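Local coordinates for probable alginate O-acetylase AlgJ (Pseudomonas putida, PDB 4O8V), which probably adds acetyl groups to the O-2 and O-3 positions of mannuronate residues in alginate, working with AlgI and AlgF at the inner membrane, at residues D16-S21 and F116-T121; S143-D148 and A266-V271; G248-M253 and M281-S286. One frame throughout, in Å; residues are numbered along the deposited sequence. Where two conformers were deposited one is given.

Overall arrangement
Interactions 1 and 2 lie on opposite sides of the chain's centre, their own centres about 35 Å apart; interaction 3 has its centre about 25 Å from each. Interaction 1 closes along the chain before the other two open, and it holds the loop that carries Asp120 of the probable Ser-His-Asp triad. Interactions 2 and 3 alternate along the sequence and share the parallel sheet of the SGNH hydrolase-like fold: strand 269-275 takes part in interaction 2, and helix 250-257, which packs on that strand, begins in interaction 3. Val270 CG1 packs on Met253 CE, 3.8 Å apart, and joins these two directly. Interaction 1 touches neither, so the loop with the probable catalytic aspartate is held separately.

Interaction 1. Residues D16-S21 and F116-T121; sequences DQWLFS and FLRTDT
Arg118 lays CG of its side chain over one face of the Trp18 indole, a CH-pi contact with CG 3.4 Å from the centroid of the five-membered ring and 8° off its normal. CG gets there by lying anti to the backbone N (chi1 176°). The chain bends at chi3, and the guanidinium is turned 78° from the indole plane. Its NH1 gives a fairly straight hydrogen bond to Gln17 O, 3.2 Å away; the oxygen sits in the guanidinium plane, while NH1 stands above the plane of the carbonyl. Ala182 O is a second acceptor for NH1, which helps fix the rotation of the group. Next to this, Leu19 N bonds to Arg118 O at 3.0 Å, joining the start of strand 19-21 to the loop. Leu19 CD1 then rests 4.0 Å from Thr119 CB, and Ser21 CB meets Thr121 CG2.

The loop so held carries Asp120, by similarity an active-site residue, whose OD1 bonds to ND1 of His122 as in a Ser-His-Asp triad. Lys64 of helix 64-67 bonds to the carbonyls of Leu19, Leu117 and Asp120, and strand 11-13 pairs antiparallel with strand 19-21.

Interaction 2. Residues S143-D148 and A266-V271; sequences SLLNGD and APQVVV
Gln268 and Asn146 carry the polar half of this contact. The Gln268 side chain, extended beyond CG, brings its amide to the backbone of the loop that follows helix 125-141. There OE1 accepts from Asn146 N at 3.0 Å, a nearly straight bond (169°) that arrives in the carbonyl plane on a lone pair. The other end of the same amide, NE2, reaches Asn146 OD1 at 2.8 Å, but this bond is strongly bent and weak. The two amide planes stand 81° apart, and the side chains cross at about a right angle.

Strand 269-275, into which Gln268 leads, is an inner strand of the parallel sheet in this SGNH hydrolase-like fold, flanked by strands 55-61 and 212-215. The loop passes one end of that sheet just after the Schellman motif at Ser143 closes helix 125-141.

Apolar contact centres on Val269 CG2, which lies beside the backbone N of its residue while CG1 is anti to it (chi1 171°). Leu144 CB approaches CG2 to 3.7 Å, and Leu145 CD2 comes to 4.0 Å from the same methyl. Leu145 CD2 also lies against a polar atom, Gln268 OE1, at 3.6 Å. Outside the two segments, Leu144 packs on Gln55 and Val57 of strand 55-61, and Leu145 on Val212 of strand 212-215.

Interaction 3. Residues G248-M253 and M281-S286; sequences GPLLPM and MKNDLS
Leu250 and Leu251, near the start of helix 250-257, meet the loop residues Asn283, Asp284 and Leu285. This helix covers strand 269-275 of the parallel sheet in the SGNH hydrolase-like fold, and the loop, further along the chain from that strand, passes back over the helix start on its way to helix 290-297.

The apolar part rests on three leucine methyls. Leu285 CD2 lies 4.1 Å from Leu250 CD2 and a similar distance from Leu251 CD1, so the one methyl bridges two successive residues. Leu285 and Leu250 both pack on Leu41 of helix 31-51 as well.

Two contacts set apolar atoms against polar groups. Leu251 CD1 approaches the backbone of the loop, coming to 3.6 Å from Asp284 O. The Asn283 amide lies against Leu250: ND2 is 3.7 Å from Leu250 CD2, and CG is close to both CB and CD2 of that leucine. The side chains of Leu250 and Asn283 cross obliquely.

The polar link runs through a water. It accepts from Leu251 N and donates to Asn283 OD1, so a main-chain N-H near the helix start is joined to the loop. Asn283 ND2 meanwhile bonds to Asn38 OD1 of helix 31-51, which fixes which end of the amide faces the water. An alanine in place of Asn283 would probably cost the water this acceptor and Asn38 OD1 this donor, and open a gap beside Leu250 CD2.

Within the loop, Asp284 forms an Asx turn. Its OD1 accepts from Ser286 N at 3.0 Å, met from above the carboxylate plane, and from Ser286 OG at 2.7 Å on the syn side.

Interaction 1. Residues D16-S21 and F116-T121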
loop_
_atom_site.group_PDB
_atom_site.type_symbol
_atom_site.label_atom_id
_atom_site.label_comp_id
_atom_site.label_asym_id
_atom_site.label_seq_id
_atom_site.Cartn_x
_atom_site.Cartn_y
_atom_site.Cartn_z
ATOM N N ASP A 16 20.089 14.560 5.626
ATOM C CA ASP A 16 20.073 13.915 6.946
ATOM C C ASP A 16 20.049 12.380 6.848
ATOM O O ASP A 16 19.384 11.701 7.656
ATOM C CB ASP A 16 18.865 14.404 7.786
ATOM C CG ASP A 16 19.059 15.815 8.348
ATOM O OD1 ASP A 16 20.070 16.479 8.004
ATOM O OD2 ASP A 16 18.192 16.266 9.137
ATOM N N GLN A 17 20.782 11.839 5.875
ATOM C CA GLN A 17 20.883 10.388 5.666
ATOM C C GLN A 17 19.506 9.720 5.408
ATOM O O GLN A 17 19.285 8.562 5.765
ATOM C CB GLN A 17 21.603 9.705 6.857
ATOM C CG GLN A 17 23.045 10.234 7.104
ATOM C CD GLN A 17 24.009 9.207 7.725
ATOM O OE1 GLN A 17 23.703 8.542 8.721
ATOM N NE2 GLN A 17 25.204 9.103 7.140
ATOM N N TRP A 18 18.599 10.450 4.756
ATOM C CA TRP A 18 17.347 9.854 4.249
ATOM C C TRP A 18 17.599 9.269 2.845
ATOM O O TRP A 18 18.384 9.828 2.078
ATOM C CB TRP A 18 16.237 10.914 4.183
ATOM C CG TRP A 18 15.524 11.125 5.495
ATOM C CD1 TRP A 18 16.009 11.735 6.630
ATOM C CD2 TRP A 18 14.202 10.705 5.799
ATOM N NE1 TRP A 18 15.055 11.686 7.632
ATOM C CE2 TRP A 18 13.933 11.079 7.131
ATOM C CE3 TRP A 18 13.204 10.048 5.063
ATOM C CZ2 TRP A 18 12.707 10.797 7.756
ATOM C CZ3 TRP A 18 11.989 9.780 5.684
ATOM C CH2 TRP A 18 11.754 10.154 7.011
ATOM N N LEU A 19 16.918 8.175 2.516
ATOM C CA LEU A 19 16.999 7.539 1.198
ATOM C C LEU A 19 15.608 7.460 0.607
ATOM O O LEU A 19 14.667 7.245 1.338
ATOM C CB LEU A 19 17.564 6.131 1.308
ATOM C CG LEU A 19 18.919 6.011 1.985
ATOM C CD1 LEU A 19 19.287 4.519 2.095
ATOM C CD2 LEU A 19 19.948 6.766 1.170
ATOM N N PHE A 20 15.483 7.577 -0.707
ATOM C CA PHE A 20 14.179 7.404 -1.355
ATOM C C PHE A 20 14.297 6.405 -2.500
ATOM O O PHE A 20 15.386 6.215 -3.054
ATOM C CB PHE A 20 13.648 8.735 -1.886
ATOM C CG PHE A 20 13.395 9.781 -0.821
ATOM C CD1 PHE A 20 12.168 9.874 -0.197
ATOM C CD2 PHE A 20 14.381 10.695 -0.474
ATOM C CE1 PHE A 20 11.927 10.865 0.782
ATOM C CE2 PHE A 20 14.151 11.681 0.509
ATOM C CZ PHE A 20 12.920 11.760 1.131
ATOM N N SER A 21 13.182 5.758 -2.841
ATOM C CA SER A 21 13.103 4.946 -4.058
ATOM C C SER A 21 13.076 5.839 -5.282
ATOM O O SER A 21 12.279 6.780 -5.333
ATOM C CB SER A 21 11.837 4.085 -4.063
ATOM O OG SER A 21 11.674 3.508 -5.350
ATOM N N PHE A 116 7.111 7.279 8.003
ATOM C CA PHE A 116 7.908 6.381 7.148
ATOM C C PHE A 116 9.298 6.215 7.757
ATOM O O PHE A 116 9.770 7.103 8.491
ATOM C CB PHE A 116 8.095 6.922 5.714
ATOM C CG PHE A 116 6.879 6.797 4.834
ATOM C CD1 PHE A 116 5.853 7.729 4.923
ATOM C CD2 PHE A 116 6.802 5.791 3.876
ATOM C CE1 PHE A 116 4.749 7.641 4.116
ATOM C CE2 PHE A 116 5.700 5.694 3.054
ATOM C CZ PHE A 116 4.669 6.615 3.173
ATOM N N LEU A 117 9.956 5.106 7.437
ATOM C CA LEU A 117 11.349 4.879 7.846
ATOM C C LEU A 117 12.283 5.805 7.069
ATOM O O LEU A 117 11.996 6.146 5.929
ATOM C CB LEU A 117 11.748 3.417 7.605
ATOM C CG LEU A 117 11.038 2.366 8.469
ATOM C CD1 LEU A 117 11.123 1.021 7.799
ATOM C CD2 LEU A 117 11.671 2.282 9.806
ATOM N N ARG A 118 13.392 6.204 7.681
ATOM C CA ARG A 118 14.379 7.066 7.001
ATOM C C ARG A 118 15.115 6.376 5.822
ATOM O O ARG A 118 15.342 7.002 4.777
ATOM C CB ARG A 118 15.389 7.595 8.039
ATOM C CG ARG A 118 16.540 8.446 7.467
ATOM C CD ARG A 118 17.379 9.090 8.592
ATOM N NE ARG A 118 17.660 8.154 9.671
ATOM C CZ ARG A 118 18.594 7.211 9.626
ATOM N NH1 ARG A 118 19.368 7.086 8.558
ATOM N NH2 ARG A 118 18.759 6.397 10.663
ATOM N N THR A 119 15.468 5.097 5.971
ATOM C CA THR A 119 16.299 4.415 4.983
ATOM C C THR A 119 15.583 3.302 4.222
ATOM O O THR A 119 16.212 2.492 3.547
ATOM C CB THR A 119 17.539 3.814 5.634
ATOM O OG1 THR A 119 17.159 2.709 6.464
ATOM C CG2 THR A 119 18.264 4.878 6.485
ATOM N N ASP A 120 14.262 3.276 4.327
ATOM C CA ASP A 120 13.465 2.169 3.785
ATOM C C ASP A 120 12.266 2.759 3.038
ATOM O O ASP A 120 11.861 3.883 3.324
ATOM C CB ASP A 120 13.039 1.257 4.944
ATOM C CG ASP A 120 12.347 -0.043 4.494
ATOM O OD1 ASP A 120 11.135 -0.002 4.184
ATOM O OD2 ASP A 120 13.024 -1.107 4.499
ATOM N N THR A 121 11.709 2.033 2.076
ATOM C CA THR A 121 10.557 2.537 1.333
ATOM C C THR A 121 9.280 2.580 2.172
ATOM O O THR A 121 8.339 3.299 1.835
ATOM C CB THR A 121 10.250 1.672 0.080
ATOM O OG1 THR A 121 9.922 0.348 0.504
ATOM C CG2 THR A 121 11.446 1.648 -0.857
#

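Interaction 2. Residues S143-D148 and A266-V271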
loop_
_atom_site.group_PDB
_atom_site.type_symbol
_atom_site.label_atom_id
_atom_site.label_comp_id
_atom_site.label_asym_id
_atom_site.label_seq_id
_atom_site.Cartn_x
_atom_site.Cartn_y
_atom_site.Cartn_z
ATOM N N SER A 143 -20.820 2.007 6.439
ATOM C CA SER A 143 -21.498 0.796 6.902
ATOM C C SER A 143 -21.186 -0.427 6.042
ATOM O O SER A 143 -22.096 -1.170 5.678
ATOM C CB SER A 143 -23.024 1.019 6.939
ATOM O OG SER A 143 -23.367 2.210 7.631
ATOM N N LEU A 144 -19.912 -0.646 5.723
ATOM C CA LEU A 144 -19.538 -1.717 4.796
ATOM C C LEU A 144 -19.478 -3.069 5.485
ATOM O O LEU A 144 -19.593 -4.113 4.838
ATOM C CB LEU A 144 -18.189 -1.408 4.140
ATOM C CG LEU A 144 -18.157 -0.109 3.342
ATOM C CD1 LEU A 144 -16.797 0.037 2.676
ATOM C CD2 LEU A 144 -19.273 -0.097 2.312
ATOM N N LEU A 145 -19.305 -3.049 6.802
ATOM C CA LEU A 145 -19.209 -4.278 7.578
ATOM C C LEU A 145 -20.415 -4.471 8.471
ATOM O O LEU A 145 -20.840 -3.554 9.161
ATOM C CB LEU A 145 -17.946 -4.289 8.452
ATOM C CG LEU A 145 -16.615 -4.722 7.845
ATOM C CD1 LEU A 145 -15.530 -4.661 8.886
ATOM C CD2 LEU A 145 -16.720 -6.134 7.286
ATOM N N ASN A 146 -20.952 -5.677 8.467
ATOM C CA ASN A 146 -21.890 -6.069 9.506
ATOM C C ASN A 146 -21.327 -7.308 10.190
ATOM O O ASN A 146 -20.309 -7.853 9.760
ATOM C CB ASN A 146 -23.302 -6.293 8.943
ATOM C CG ASN A 146 -23.383 -7.438 7.927
ATOM O OD1 ASN A 146 -22.577 -8.371 7.938
ATOM N ND2 ASN A 146 -24.386 -7.373 7.056
ATOM N N GLY A 147 -21.967 -7.752 11.254
ATOM C CA GLY A 147 -21.433 -8.881 11.986
ATOM C C GLY A 147 -20.943 -8.406 13.330
ATOM O O GLY A 147 -20.715 -7.216 13.523
ATOM N N ASP A 148 -20.805 -9.335 14.265
ATOM C CA ASP A 148 -20.372 -8.992 15.609
ATOM C C ASP A 148 -18.935 -8.516 15.607
ATOM O O ASP A 148 -18.073 -9.148 15.006
ATOM C CB ASP A 148 -20.526 -10.187 16.546
ATOM C CG ASP A 148 -21.966 -10.611 16.708
ATOM O OD1 ASP A 148 -22.860 -9.801 16.382
ATOM O OD2 ASP A 148 -22.208 -11.756 17.149
ATOM N N ALA A 266 -16.427 -15.177 -0.790
ATOM C CA ALA A 266 -16.143 -13.761 -0.994
ATOM C C ALA A 266 -16.399 -12.979 0.293
ATOM O O ALA A 266 -17.438 -13.128 0.928
ATOM C CB ALA A 266 -16.982 -13.200 -2.142
ATOM N N PRO A 267 -15.432 -12.148 0.690
ATOM C CA PRO A 267 -15.532 -11.355 1.917
ATOM C C PRO A 267 -16.497 -10.184 1.751
ATOM O O PRO A 267 -16.831 -9.827 0.622
ATOM C CB PRO A 267 -14.098 -10.869 2.125
ATOM C CG PRO A 267 -13.548 -10.795 0.762
ATOM C CD PRO A 267 -14.146 -11.937 -0.003
ATOM N N GLN A 268 -16.960 -9.602 2.846
ATOM C CA GLN A 268 -17.742 -8.369 2.750
ATOM C C GLN A 268 -16.914 -7.202 2.195
ATOM O O GLN A 268 -17.426 -6.398 1.412
ATOM C CB GLN A 268 -18.322 -7.993 4.108
ATOM C CG GLN A 268 -19.302 -9.039 4.609
ATOM C CD GLN A 268 -19.885 -8.696 5.953
ATOM O OE1 GLN A 268 -19.860 -7.549 6.371
ATOM N NE2 GLN A 268 -20.423 -9.695 6.639
ATOM N N VAL A 269 -15.650 -7.115 2.609
ATOM C CA VAL A 269 -14.774 -6.005 2.248
ATOM C C VAL A 269 -13.407 -6.513 1.817
ATOM O O VAL A 269 -12.833 -7.395 2.463
ATOM C CB VAL A 269 -14.602 -5.014 3.447
ATOM C CG1 VAL A 269 -13.523 -3.958 3.165
ATOM C CG2 VAL A 269 -15.914 -4.351 3.782
ATOM N N VAL A 270 -12.892 -5.960 0.720
ATOM C CA VAL A 270 -11.501 -6.178 0.343
ATOM C C VAL A 270 -10.749 -4.852 0.448
ATOM O O VAL A 270 -11.114 -3.863 -0.197
ATOM C CB VAL A 270 -11.363 -6.735 -1.077
ATOM C CG1 VAL A 270 -9.876 -6.822 -1.476
ATOM C CG2 VAL A 270 -12.045 -8.093 -1.192
ATOM N N VAL A 271 -9.719 -4.830 1.282
ATOM C CA VAL A 271 -8.856 -3.661 1.367
ATOM C C VAL A 271 -7.704 -3.896 0.398
ATOM O O VAL A 271 -6.987 -4.901 0.498
ATOM C CB VAL A 271 -8.319 -3.436 2.796
ATOM C CG1 VAL A 271 -7.261 -2.307 2.814
ATOM C CG2 VAL A 271 -9.432 -3.128 3.747
#

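Interaction 3. Residues G248-M253 and M281-S286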
loop_
_atom_site.group_PDB
_atom_site.type_symbol
_atom_site.label_atom_id
_atom_site.label_comp_id
_atom_site.label_asym_id
_atom_site.label_seq_id
_atom_site.Cartn_x
_atom_site.Cartn_y
_atom_site.Cartn_z
ATOM N N GLY A 248 4.485 -5.975 -7.047
ATOM C CA GLY A 248 3.613 -4.829 -7.204
ATOM C C GLY A 248 2.235 -5.130 -6.658
ATOM O O GLY A 248 1.994 -6.210 -6.130
ATOM N N PRO A 249 1.328 -4.156 -6.754
ATOM C CA PRO A 249 -0.001 -4.215 -6.136
ATOM C C PRO A 249 -1.056 -4.936 -6.979
ATOM O O PRO A 249 -2.060 -5.401 -6.409
ATOM C CB PRO A 249 -0.363 -2.733 -5.977
ATOM C CG PRO A 249 0.340 -2.070 -7.123
ATOM C CD PRO A 249 1.664 -2.798 -7.237
ATOM N N LEU A 250 -0.841 -5.055 -8.290
ATOM C CA LEU A 250 -1.883 -5.605 -9.183
ATOM C C LEU A 250 -1.856 -7.139 -9.262
ATOM O O LEU A 250 -2.904 -7.790 -9.127
ATOM C CB LEU A 250 -1.755 -5.011 -10.599
ATOM C CG LEU A 250 -2.798 -5.570 -11.585
ATOM C CD1 LEU A 250 -4.224 -5.205 -11.139
ATOM C CD2 LEU A 250 -2.523 -5.056 -12.991
ATOM N N LEU A 251 -0.674 -7.718 -9.485
ATOM C CA LEU A 251 -0.560 -9.172 -9.630
ATOM C C LEU A 251 -1.122 -9.950 -8.428
ATOM O O LEU A 251 -1.819 -10.949 -8.612
ATOM C CB LEU A 251 0.899 -9.581 -9.895
ATOM C CG LEU A 251 1.277 -9.805 -11.369
ATOM C CD1 LEU A 251 0.840 -8.640 -12.226
ATOM C CD2 LEU A 251 2.778 -10.040 -11.532
ATOM N N PRO A 252 -0.833 -9.511 -7.188
ATOM C CA PRO A 252 -1.494 -10.224 -6.095
ATOM C C PRO A 252 -3.015 -10.082 -6.107
ATOM O O PRO A 252 -3.682 -11.019 -5.660
ATOM C CB PRO A 252 -0.911 -9.564 -4.828
ATOM C CG PRO A 252 0.390 -9.023 -5.254
ATOM C CD PRO A 252 0.152 -8.540 -6.680
HETATM N N MSE A 253 -3.555 -8.965 -6.593
HETATM C CA MSE A 253 -5.014 -8.842 -6.675
HETATM C C MSE A 253 -5.577 -9.776 -7.738
HETATM O O MSE A 253 -6.599 -10.430 -7.506
HETATM C CB MSE A 253 -5.453 -7.410 -6.967
HETATM C CG MSE A 253 -6.947 -7.275 -7.200
HETATM SE SE MSE A 253 -8.056 -7.881 -5.672
HETATM C CE MSE A 253 -7.789 -6.291 -4.640
HETATM N N MSE A 281 3.400 2.488 -13.694
HETATM C CA MSE A 281 4.366 1.417 -13.945
HETATM C C MSE A 281 3.748 0.216 -14.654
HETATM O O MSE A 281 2.591 -0.131 -14.428
HETATM C CB MSE A 281 5.024 0.976 -12.630
HETATM C CG MSE A 281 5.896 2.066 -12.032
HETATM SE SE MSE A 281 6.712 1.597 -10.284
HETATM C CE MSE A 281 7.899 0.194 -10.984
ATOM N N LYS A 282 4.538 -0.436 -15.500
ATOM C CA LYS A 282 4.034 -1.575 -16.270
ATOM C C LYS A 282 3.886 -2.810 -15.401
ATOM O O LYS A 282 4.699 -3.082 -14.531
ATOM C CB LYS A 282 4.949 -1.871 -17.458
ATOM C CG LYS A 282 4.424 -2.952 -18.390
ATOM C CD LYS A 282 4.329 -2.435 -19.829
ATOM C CE LYS A 282 4.072 -3.551 -20.832
ATOM N NZ LYS A 282 5.281 -4.390 -21.065
ATOM N N ASN A 283 2.810 -3.548 -15.616
ATOM C CA ASN A 283 2.630 -4.819 -14.945
ATOM C C ASN A 283 2.759 -5.935 -15.942
ATOM O O ASN A 283 2.255 -5.835 -17.059
ATOM C CB ASN A 283 1.281 -4.870 -14.258
ATOM C CG ASN A 283 1.257 -4.013 -13.038
ATOM O OD1 ASN A 283 1.984 -4.286 -12.097
ATOM N ND2 ASN A 283 0.471 -2.955 -13.059
ATOM N N ASP A 284 3.443 -6.997 -15.551
ATOM C CA ASP A 284 3.615 -8.124 -16.451
ATOM C C ASP A 284 2.379 -9.024 -16.361
ATOM O O ASP A 284 2.199 -9.752 -15.380
ATOM C CB ASP A 284 4.896 -8.887 -16.109
ATOM C CG ASP A 284 5.083 -10.136 -16.948
ATOM O OD1 ASP A 284 4.402 -10.298 -17.986
ATOM O OD2 ASP A 284 5.938 -10.961 -16.569
ATOM N N LEU A 285 1.531 -8.961 -17.385
ATOM C CA LEU A 285 0.312 -9.760 -17.423
ATOM C C LEU A 285 0.450 -10.999 -18.301
ATOM O O LEU A 285 -0.554 -11.640 -18.633
ATOM C CB LEU A 285 -0.860 -8.919 -17.926
ATOM C CG LEU A 285 -1.094 -7.628 -17.131
ATOM C CD1 LEU A 285 -2.237 -6.854 -17.765
ATOM C CD2 LEU A 285 -1.394 -7.939 -15.697
ATOM N N SER A 286 1.685 -11.335 -18.667
ATOM C CA SER A 286 1.930 -12.394 -19.649
ATOM C C SER A 286 1.389 -13.743 -19.188
ATOM O O SER A 286 1.115 -14.608 -20.017
ATOM C CB SER A 286 3.422 -12.522 -19.953
ATOM O OG SER A 286 4.139 -12.901 -18.791
HETATM O O HOH W 1 1.516 -5.776 -9.776
#